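Local coordinates for protein short-chain dehydrogenase/reductase SDR (Vibrio parahaemolyticus, PDB 3GUY) that probably catalyses the NAD(P)(H)-dependent oxidation of an alcohol or reduction of a carbonyl group in a substrate that is not known, at residues 82-87 against 93-98; 128-133 against 141-146; 156-161 against 168-173. The protein carries 2 engineered substitutions. One frame throughout, in Å; residues are numbered along the deposited sequence.

Contact 1: residues 82-87 against 93-98; sequences SGYFGL and PEQIQT
Y84 and Q95 carry this contact, and it is mainly one of a ring against a bent side chain. The two side chains cross at about a right angle. Q95 CB lies over one face of the Y84 ring, 3.6 Å from its centroid and displaced toward the rim at CE2 and CZ. The direction is 19° off the ring normal, so this is a CH-pi contact. The Q95 chain then bends at chi2 (-114°), which carries its amide across the same face, to the CE1 and CD1 rim. Q95 NE2 comes to 3.3 Å from Y84 CE1. The amide and ring planes are 40° apart, so the amide is tilted against the ring and not stacked flat on it.

Apolar packing adds a smaller part. I96 CG1 stands 4.3 Å from Y84 CE2, at the same rim that Q95 CB approaches.

No hydrogen bond crosses between the two segments. The polar end of Y84 is held just before the helix, where OH bonds to the backbone N of D92. The carboxylate of D92 accepts from E94 N. On the helix side the backbone is regular, with Q97 N bonded to P93 O at 3.0 Å.

The helix start also meets the second subunit, where I96 packs on I108 of that chain. The contact lays the loop that follows strand 75-78 against the first turns of helix 93-118. Deeper in that helix, L99 touches both S82 and Y84, and N102 bonds to S82 OG.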
loop_
_atom_site.group_PDB
_atom_site.type_symbol
_atom_site.label_atom_id
_atom_site.label_comp_id
_atom_site.label_asym_id
_atom_site.label_seq_id
_atom_site.Cartn_x
_atom_site.Cartn_y
_atom_site.Cartn_z
ATOM N N SER D 82 2.786 7.908 -21.457
ATOM C CA SER D 82 4.144 8.188 -21.891
ATOM C C SER D 82 5.040 8.232 -20.673
ATOM O O SER D 82 4.555 8.279 -19.557
ATOM C CB SER D 82 4.206 9.488 -22.681
ATOM O OG SER D 82 3.981 10.652 -21.881
ATOM N N GLY D 83 6.338 8.130 -20.912
ATOM C CA GLY D 83 7.332 8.113 -19.878
ATOM C C GLY D 83 8.154 9.367 -19.923
ATOM O O GLY D 83 8.264 10.047 -20.961
ATOM N N TYR D 84 8.715 9.704 -18.776
ATOM C CA TYR D 84 9.754 10.695 -18.710
ATOM C C TYR D 84 10.435 10.512 -17.388
ATOM O O TYR D 84 9.764 10.279 -16.372
ATOM C CB TYR D 84 9.179 12.097 -18.823
ATOM C CG TYR D 84 10.195 13.210 -18.682
ATOM C CD1 TYR D 84 11.173 13.420 -19.657
ATOM C CD2 TYR D 84 10.126 14.094 -17.614
ATOM C CE1 TYR D 84 12.083 14.495 -19.555
ATOM C CE2 TYR D 84 10.996 15.144 -17.494
ATOM C CZ TYR D 84 11.994 15.335 -18.455
ATOM O OH TYR D 84 12.831 16.377 -18.282
ATOM N N PHE D 85 11.760 10.625 -17.368
ATOM C CA PHE D 85 12.524 10.177 -16.205
ATOM C C PHE D 85 13.724 11.066 -15.891
ATOM O O PHE D 85 14.043 11.964 -16.660
ATOM C CB PHE D 85 12.990 8.779 -16.497
ATOM C CG PHE D 85 11.875 7.840 -16.850
ATOM C CD1 PHE D 85 11.063 7.337 -15.858
ATOM C CD2 PHE D 85 11.640 7.480 -18.177
ATOM C CE1 PHE D 85 10.018 6.462 -16.182
ATOM C CE2 PHE D 85 10.608 6.625 -18.510
ATOM C CZ PHE D 85 9.792 6.118 -17.510
ATOM N N GLY D 86 14.383 10.770 -14.770
ATOM C CA GLY D 86 15.575 11.480 -14.303
ATOM C C GLY D 86 15.393 11.975 -12.866
ATOM O O GLY D 86 14.282 12.047 -12.343
ATOM N N LEU D 87 16.497 12.354 -12.234
ATOM C CA LEU D 87 16.466 12.920 -10.914
ATOM C C LEU D 87 15.559 14.162 -10.967
ATOM O O LEU D 87 15.605 14.912 -11.964
ATOM C CB LEU D 87 17.882 13.311 -10.501
ATOM C CG LEU D 87 18.873 12.216 -10.112
ATOM C CD1 LEU D 87 20.285 12.826 -9.948
ATOM C CD2 LEU D 87 18.384 11.488 -8.825
ATOM N N PRO D 93 10.458 21.247 -16.352
ATOM C CA PRO D 93 9.054 21.367 -15.992
ATOM C C PRO D 93 8.058 21.235 -17.133
ATOM O O PRO D 93 6.947 20.775 -16.896
ATOM C CB PRO D 93 8.970 22.759 -15.361
ATOM C CG PRO D 93 10.329 22.996 -14.810
ATOM C CD PRO D 93 11.254 22.344 -15.792
ATOM N N GLU D 94 8.434 21.622 -18.348
ATOM C CA GLU D 94 7.527 21.553 -19.526
ATOM C C GLU D 94 7.261 20.076 -19.859
ATOM O O GLU D 94 6.146 19.681 -20.146
ATOM C CB GLU D 94 8.164 22.193 -20.760
ATOM C CG GLU D 94 7.712 23.583 -21.134
ATOM C CD GLU D 94 7.984 23.849 -22.657
ATOM O OE1 GLU D 94 7.043 24.222 -23.393
ATOM O OE2 GLU D 94 9.137 23.642 -23.115
ATOM N N GLN D 95 8.318 19.278 -19.819
ATOM C CA GLN D 95 8.216 17.836 -19.982
ATOM C C GLN D 95 7.415 17.127 -18.862
ATOM O O GLN D 95 6.745 16.136 -19.120
ATOM C CB GLN D 95 9.605 17.245 -20.088
ATOM C CG GLN D 95 10.251 17.516 -21.455
ATOM C CD GLN D 95 10.445 16.263 -22.208
ATOM O OE1 GLN D 95 9.468 15.528 -22.548
ATOM N NE2 GLN D 95 11.710 15.946 -22.441
ATOM N N ILE D 96 7.523 17.629 -17.634
ATOM C CA ILE D 96 6.686 17.153 -16.534
ATOM C C ILE D 96 5.206 17.459 -16.817
ATOM O O ILE D 96 4.349 16.628 -16.581
ATOM C CB ILE D 96 7.089 17.752 -15.147
ATOM C CG1 ILE D 96 8.545 17.351 -14.759
ATOM C CG2 ILE D 96 6.011 17.390 -14.106
ATOM C CD1 ILE D 96 9.146 18.094 -13.514
ATOM N N GLN D 97 4.912 18.656 -17.301
ATOM C CA GLN D 97 3.559 19.005 -17.686
ATOM C C GLN D 97 2.992 18.078 -18.771
ATOM O O GLN D 97 1.859 17.682 -18.666
ATOM C CB GLN D 97 3.436 20.481 -18.128
ATOM C CG GLN D 97 1.971 20.904 -18.480
ATOM C CD GLN D 97 0.929 20.562 -17.405
ATOM O OE1 GLN D 97 1.196 20.683 -16.215
ATOM N NE2 GLN D 97 -0.279 20.124 -17.829
ATOM N N THR D 98 3.790 17.749 -19.785
ATOM C CA THR D 98 3.405 16.774 -20.822
ATOM C C THR D 98 3.093 15.397 -20.250
ATOM O O THR D 98 2.147 14.701 -20.694
ATOM C CB THR D 98 4.524 16.613 -21.850
ATOM O OG1 THR D 98 4.776 17.886 -22.430
ATOM C CG2 THR D 98 4.155 15.593 -22.922
#

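Contact 2: residues 128-133 against 141-146; sequences IMSTAA and STYCAV
A132 and Y143 make the closest apolar contact here. A132 CB lies 3.5 Å from Y143 CE2 and about as far from CD2, approaching the ring obliquely. Y143 CG is anti to the backbone N (chi1 -171°), which sends the ring out from helix 141-160 toward the loop. The next residue on the helix packs on the same alanine: C144 SG is 4.1 Å from A132 CB and 3.6 Å from A132 O. A132 thus meets two successive helix residues.

S130 also reaches the tyrosine, with S130 CB 3.6 Å from Y143 OH. The two hydroxyls have no direct bond, since S130 OG and Y143 OH stand 3.8 Å apart. A water joins them instead, 3.1 Å from each oxygen.

Hydrogen bonds within the loop fix the serine. S130 OG accepts from the backbone N of A132 at 2.8 Å, with an N-H...O angle of 157°, which makes an ST turn. A133 N bonds to S130 O as the loop coils into a short 3-10 segment. Beyond the loop, Y143 meets the ring of F85 edge to face, so its ring is held by more than the loop.

S130 and Y143, with K147 one helical turn on, match the Ser and the Tyr-x-x-x-Lys of the short-chain dehydrogenase/reductase active site and are probably the catalytic residues here. In that family the two hydroxyls bind the substrate oxygen. The bridging water contacts both here, and it may mark roughly where such an oxygen would sit. The ST turn engages the serine oxygen as an acceptor and holds it near the tyrosine, consistent with two hydroxyls placed to share one substrate oxygen.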
loop_
_atom_site.group_PDB
_atom_site.type_symbol
_atom_site.label_atom_id
_atom_site.label_comp_id
_atom_site.label_asym_id
_atom_site.label_seq_id
_atom_site.Cartn_x
_atom_site.Cartn_y
_atom_site.Cartn_z
ATOM N N ILE D 128 -4.829 0.438 -18.218
ATOM C CA ILE D 128 -3.452 -0.022 -18.179
ATOM C C ILE D 128 -2.564 1.035 -17.536
ATOM O O ILE D 128 -2.516 2.196 -17.985
ATOM C CB ILE D 128 -2.929 -0.424 -19.545
ATOM C CG1 ILE D 128 -3.841 -1.541 -20.132
ATOM C CG2 ILE D 128 -1.481 -0.876 -19.445
ATOM C CD1 ILE D 128 -3.469 -1.915 -21.494
ATOM N N MET D 129 -1.876 0.631 -16.467
ATOM C CA MET D 129 -1.062 1.564 -15.705
ATOM C C MET D 129 0.386 1.106 -15.863
ATOM O O MET D 129 0.900 1.020 -16.967
ATOM C CB MET D 129 -1.555 1.661 -14.218
ATOM C CG MET D 129 -2.820 2.492 -14.064
ATOM S SD MET D 129 -3.726 2.346 -12.545
ATOM C CE MET D 129 -4.417 0.695 -12.923
ATOM N N SER D 130 1.045 0.780 -14.773
ATOM C CA SER D 130 2.448 0.399 -14.809
ATOM C C SER D 130 2.731 -0.097 -13.411
ATOM O O SER D 130 1.969 0.218 -12.456
ATOM C CB SER D 130 3.339 1.609 -15.123
ATOM O OG SER D 130 4.630 1.441 -14.555
ATOM N N THR D 131 3.780 -0.907 -13.272
ATOM C CA THR D 131 4.262 -1.287 -11.934
ATOM C C THR D 131 4.689 -0.054 -11.135
ATOM O O THR D 131 4.624 -0.088 -9.904
ATOM C CB THR D 131 5.359 -2.340 -11.974
ATOM O OG1 THR D 131 6.431 -1.905 -12.813
ATOM C CG2 THR D 131 4.765 -3.653 -12.551
ATOM N N ALA D 132 5.015 1.037 -11.823
ATOM C CA ALA D 132 5.335 2.327 -11.164
ATOM C C ALA D 132 4.147 2.914 -10.352
ATOM O O ALA D 132 4.336 3.830 -9.571
ATOM C CB ALA D 132 5.837 3.345 -12.187
ATOM N N ALA D 133 2.927 2.416 -10.578
ATOM C CA ALA D 133 1.727 2.809 -9.839
ATOM C C ALA D 133 1.691 2.226 -8.449
ATOM O O ALA D 133 0.971 2.690 -7.599
ATOM C CB ALA D 133 0.411 2.376 -10.649
ATOM N N SER D 141 10.211 9.986 -10.264
ATOM C CA SER D 141 9.331 10.514 -9.251
ATOM C C SER D 141 8.001 11.028 -9.860
ATOM O O SER D 141 6.965 10.824 -9.278
ATOM C CB SER D 141 10.008 11.574 -8.426
ATOM O OG SER D 141 10.299 12.742 -9.159
ATOM N N THR D 142 8.073 11.760 -10.960
ATOM C CA THR D 142 6.861 12.309 -11.618
ATOM C C THR D 142 6.088 11.256 -12.411
ATOM O O THR D 142 4.863 11.370 -12.594
ATOM C CB THR D 142 7.228 13.457 -12.555
ATOM O OG1 THR D 142 8.280 13.005 -13.448
ATOM C CG2 THR D 142 7.695 14.691 -11.722
ATOM N N TYR D 143 6.806 10.254 -12.912
ATOM C CA TYR D 143 6.178 9.073 -13.538
ATOM C C TYR D 143 5.382 8.297 -12.525
ATOM O O TYR D 143 4.213 8.044 -12.755
ATOM C CB TYR D 143 7.186 8.148 -14.175
ATOM C CG TYR D 143 6.561 7.047 -14.997
ATOM C CD1 TYR D 143 5.821 7.335 -16.154
ATOM C CD2 TYR D 143 6.700 5.730 -14.622
ATOM C CE1 TYR D 143 5.231 6.327 -16.904
ATOM C CE2 TYR D 143 6.160 4.713 -15.395
ATOM C CZ TYR D 143 5.415 5.023 -16.536
ATOM O OH TYR D 143 4.844 4.030 -17.290
ATOM N N CYS D 144 5.994 8.006 -11.375
ATOM C CA CYS D 144 5.272 7.387 -10.300
ATOM C C CYS D 144 4.116 8.283 -9.908
ATOM O O CYS D 144 2.982 7.810 -9.694
ATOM C CB CYS D 144 6.174 7.121 -9.073
ATOM S SG CYS D 144 7.385 5.816 -9.298
ATOM N N ALA D 145 4.368 9.582 -9.814
ATOM C CA ALA D 145 3.299 10.484 -9.394
ATOM C C ALA D 145 2.042 10.313 -10.234
ATOM O O ALA D 145 0.939 10.092 -9.671
ATOM C CB ALA D 145 3.768 11.927 -9.412
ATOM N N VAL D 146 2.194 10.388 -11.558
ATOM C CA VAL D 146 1.026 10.273 -12.500
ATOM C C VAL D 146 0.377 8.843 -12.530
ATOM O O VAL D 146 -0.846 8.697 -12.647
ATOM C CB VAL D 146 1.363 10.797 -13.918
ATOM C CG1 VAL D 146 1.778 12.297 -13.877
ATOM C CG2 VAL D 146 2.499 9.962 -14.650
HETATM O O HOH W 1 6.483 1.437 -17.068
#

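Contact 3: residues 156-161 against 168-173; sequences SVRLEL and IIAVYP
This contact belongs to the beta-alpha-beta unit of strand 124-128, helix 141-160 and strand 167-174. It joins the end of the helix to the strand that follows it. The two short axes run nearly antiparallel, at 160°, with a closest approach of 9.8 Å.

R158 grips the strand backbone side-on. Two of its nitrogens reach one atom, I168 O: NH1 at 2.8 Å and NE at 3.2 Å. The NH1 bond is the straighter, at 160°. The oxygen lies at the edge of the guanidinium, in its plane, while both donors stand above the carbonyl plane, on the same face. The R158 side chain is extended from CG to NE and spans from the helix to the strand. R158 CG passes 4.1 Å from I168 CB, and R158 NH1 sits 3.8 Å from A170 CB. NH2 turns to D217 and E155 in salt bridges, which would help hold the guanidinium and offset its charge.

The apolar packing centres on I168. Its CD1 meets V157 CG1 of the helix at 3.9 Å and L161 CD1, just past the helix end, at 4.0 Å. L111 of helix 93-118 also touches V157 and I168.

A helix laid on a parallel sheet and followed by the next strand is the repeating feature of the Rossmann fold, the dinucleotide-binding fold of this family.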
loop_
_atom_site.group_PDB
_atom_site.type_symbol
_atom_site.label_atom_id
_atom_site.label_comp_id
_atom_site.label_asym_id
_atom_site.label_seq_id
_atom_site.Cartn_x
_atom_site.Cartn_y
_atom_site.Cartn_z
ATOM N N SER D 156 -11.040 4.740 -6.440
ATOM C CA SER D 156 -12.146 5.550 -6.028
ATOM C C SER D 156 -13.391 5.345 -6.890
ATOM O O SER D 156 -14.502 5.213 -6.331
ATOM C CB SER D 156 -11.718 7.016 -6.049
ATOM O OG SER D 156 -10.629 7.230 -5.131
ATOM N N VAL D 157 -13.201 5.379 -8.199
ATOM C CA VAL D 157 -14.315 5.234 -9.176
ATOM C C VAL D 157 -14.879 3.784 -8.996
ATOM O O VAL D 157 -16.121 3.583 -8.953
ATOM C CB VAL D 157 -13.908 5.616 -10.624
ATOM C CG1 VAL D 157 -15.065 5.392 -11.636
ATOM C CG2 VAL D 157 -13.394 7.071 -10.734
ATOM N N ARG D 158 -14.008 2.785 -8.741
ATOM C CA ARG D 158 -14.529 1.439 -8.418
ATOM C C ARG D 158 -15.542 1.478 -7.289
ATOM O O ARG D 158 -16.577 0.822 -7.380
ATOM C CB ARG D 158 -13.428 0.425 -8.064
ATOM C CG ARG D 158 -12.645 -0.016 -9.231
ATOM C CD ARG D 158 -11.486 -0.880 -8.730
ATOM N NE ARG D 158 -11.057 -1.782 -9.767
ATOM C CZ ARG D 158 -9.942 -2.506 -9.725
ATOM N NH1 ARG D 158 -9.677 -3.381 -10.683
ATOM N NH2 ARG D 158 -9.108 -2.386 -8.703
ATOM N N LEU D 159 -15.269 2.229 -6.228
ATOM C CA LEU D 159 -16.237 2.374 -5.131
ATOM C C LEU D 159 -17.555 3.047 -5.613
ATOM O O LEU D 159 -18.604 2.629 -5.210
ATOM C CB LEU D 159 -15.663 3.143 -3.910
ATOM C CG LEU D 159 -14.435 2.579 -3.192
ATOM C CD1 LEU D 159 -13.853 3.626 -2.207
ATOM C CD2 LEU D 159 -14.788 1.276 -2.484
ATOM N N GLU D 160 -17.482 4.039 -6.503
ATOM C CA GLU D 160 -18.695 4.733 -7.039
ATOM C C GLU D 160 -19.476 3.811 -7.978
ATOM O O GLU D 160 -20.661 4.026 -8.275
ATOM C CB GLU D 160 -18.301 6.004 -7.799
ATOM C CG GLU D 160 -17.555 7.070 -6.936
ATOM C CD GLU D 160 -17.088 8.331 -7.725
ATOM O OE1 GLU D 160 -17.324 8.436 -8.959
ATOM O OE2 GLU D 160 -16.448 9.242 -7.101
ATOM N N LEU D 161 -18.807 2.770 -8.459
ATOM C CA LEU D 161 -19.416 1.821 -9.362
ATOM C C LEU D 161 -19.943 0.572 -8.670
ATOM O O LEU D 161 -20.416 -0.352 -9.338
ATOM C CB LEU D 161 -18.452 1.449 -10.470
ATOM C CG LEU D 161 -18.113 2.492 -11.538
ATOM C CD1 LEU D 161 -16.998 1.955 -12.412
ATOM C CD2 LEU D 161 -19.311 2.866 -12.427
ATOM N N ILE D 168 -14.120 -1.929 -13.584
ATOM C CA ILE D 168 -12.790 -1.506 -14.001
ATOM C C ILE D 168 -11.756 -2.622 -13.709
ATOM O O ILE D 168 -11.691 -3.147 -12.613
ATOM C CB ILE D 168 -12.367 -0.191 -13.294
ATOM C CG1 ILE D 168 -13.270 0.974 -13.699
ATOM C CG2 ILE D 168 -10.942 0.180 -13.671
ATOM C CD1 ILE D 168 -13.063 2.233 -12.826
ATOM N N ILE D 169 -10.971 -2.951 -14.717
ATOM C CA ILE D 169 -9.904 -3.984 -14.653
ATOM C C ILE D 169 -8.576 -3.231 -14.645
ATOM O O ILE D 169 -8.358 -2.328 -15.457
ATOM C CB ILE D 169 -9.916 -4.953 -15.865
ATOM C CG1 ILE D 169 -11.333 -5.518 -16.119
ATOM C CG2 ILE D 169 -8.828 -6.098 -15.744
ATOM C CD1 ILE D 169 -11.950 -6.073 -14.969
ATOM N N ALA D 170 -7.752 -3.529 -13.646
ATOM C CA ALA D 170 -6.480 -2.802 -13.469
ATOM C C ALA D 170 -5.357 -3.681 -13.957
ATOM O O ALA D 170 -5.250 -4.826 -13.582
ATOM C CB ALA D 170 -6.264 -2.407 -11.994
ATOM N N VAL D 171 -4.524 -3.150 -14.821
ATOM C CA VAL D 171 -3.418 -3.896 -15.377
ATOM C C VAL D 171 -2.149 -3.096 -15.126
ATOM O O VAL D 171 -2.136 -1.882 -15.382
ATOM C CB VAL D 171 -3.581 -4.071 -16.909
ATOM C CG1 VAL D 171 -2.462 -4.921 -17.441
ATOM C CG2 VAL D 171 -5.022 -4.619 -17.263
ATOM N N TYR D 172 -1.107 -3.783 -14.629
ATOM C CA TYR D 172 0.163 -3.167 -14.238
ATOM C C TYR D 172 1.323 -3.873 -14.903
ATOM O O TYR D 172 1.829 -4.870 -14.375
ATOM C CB TYR D 172 0.375 -3.204 -12.718
ATOM C CG TYR D 172 -0.756 -2.615 -11.902
ATOM C CD1 TYR D 172 -0.800 -1.257 -11.598
ATOM C CD2 TYR D 172 -1.806 -3.403 -11.479
ATOM C CE1 TYR D 172 -1.835 -0.712 -10.849
ATOM C CE2 TYR D 172 -2.882 -2.857 -10.720
ATOM C CZ TYR D 172 -2.866 -1.517 -10.398
ATOM O OH TYR D 172 -3.931 -1.004 -9.694
ATOM N N PRO D 173 1.720 -3.406 -16.090
ATOM C CA PRO D 173 2.878 -3.982 -16.721
ATOM C C PRO D 173 4.172 -3.402 -16.193
ATOM O O PRO D 173 4.242 -2.205 -15.861
ATOM C CB PRO D 173 2.725 -3.613 -18.190
ATOM C CG PRO D 173 1.572 -2.733 -18.289
ATOM C CD PRO D 173 0.890 -2.605 -17.007
#

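In the fold
The three contacts follow one another along the chain; the loops of contacts 1 and 2 follow strands 75-78 and 124-128. Contacts 1 and 2 touch, with centres 12 Å apart. S82 O lies 3.4 Å from Y143 CE1, so the 82-87 loop borders the probable catalytic tyrosine. I96 CG2 is 4.0 Å from T142 CG2. Contacts 2 and 3 share helix 141-160, with centres 15 Å apart. Probable hydrogen bonds tie the 128-133 loop to strand 168-173: M129 N to V171 O at 2.7 Å and T131 N to P173 O at 2.9 Å. Contacts 1 and 3 do not touch; their nearest atoms are about 10 Å apart. All three reach the second subunit.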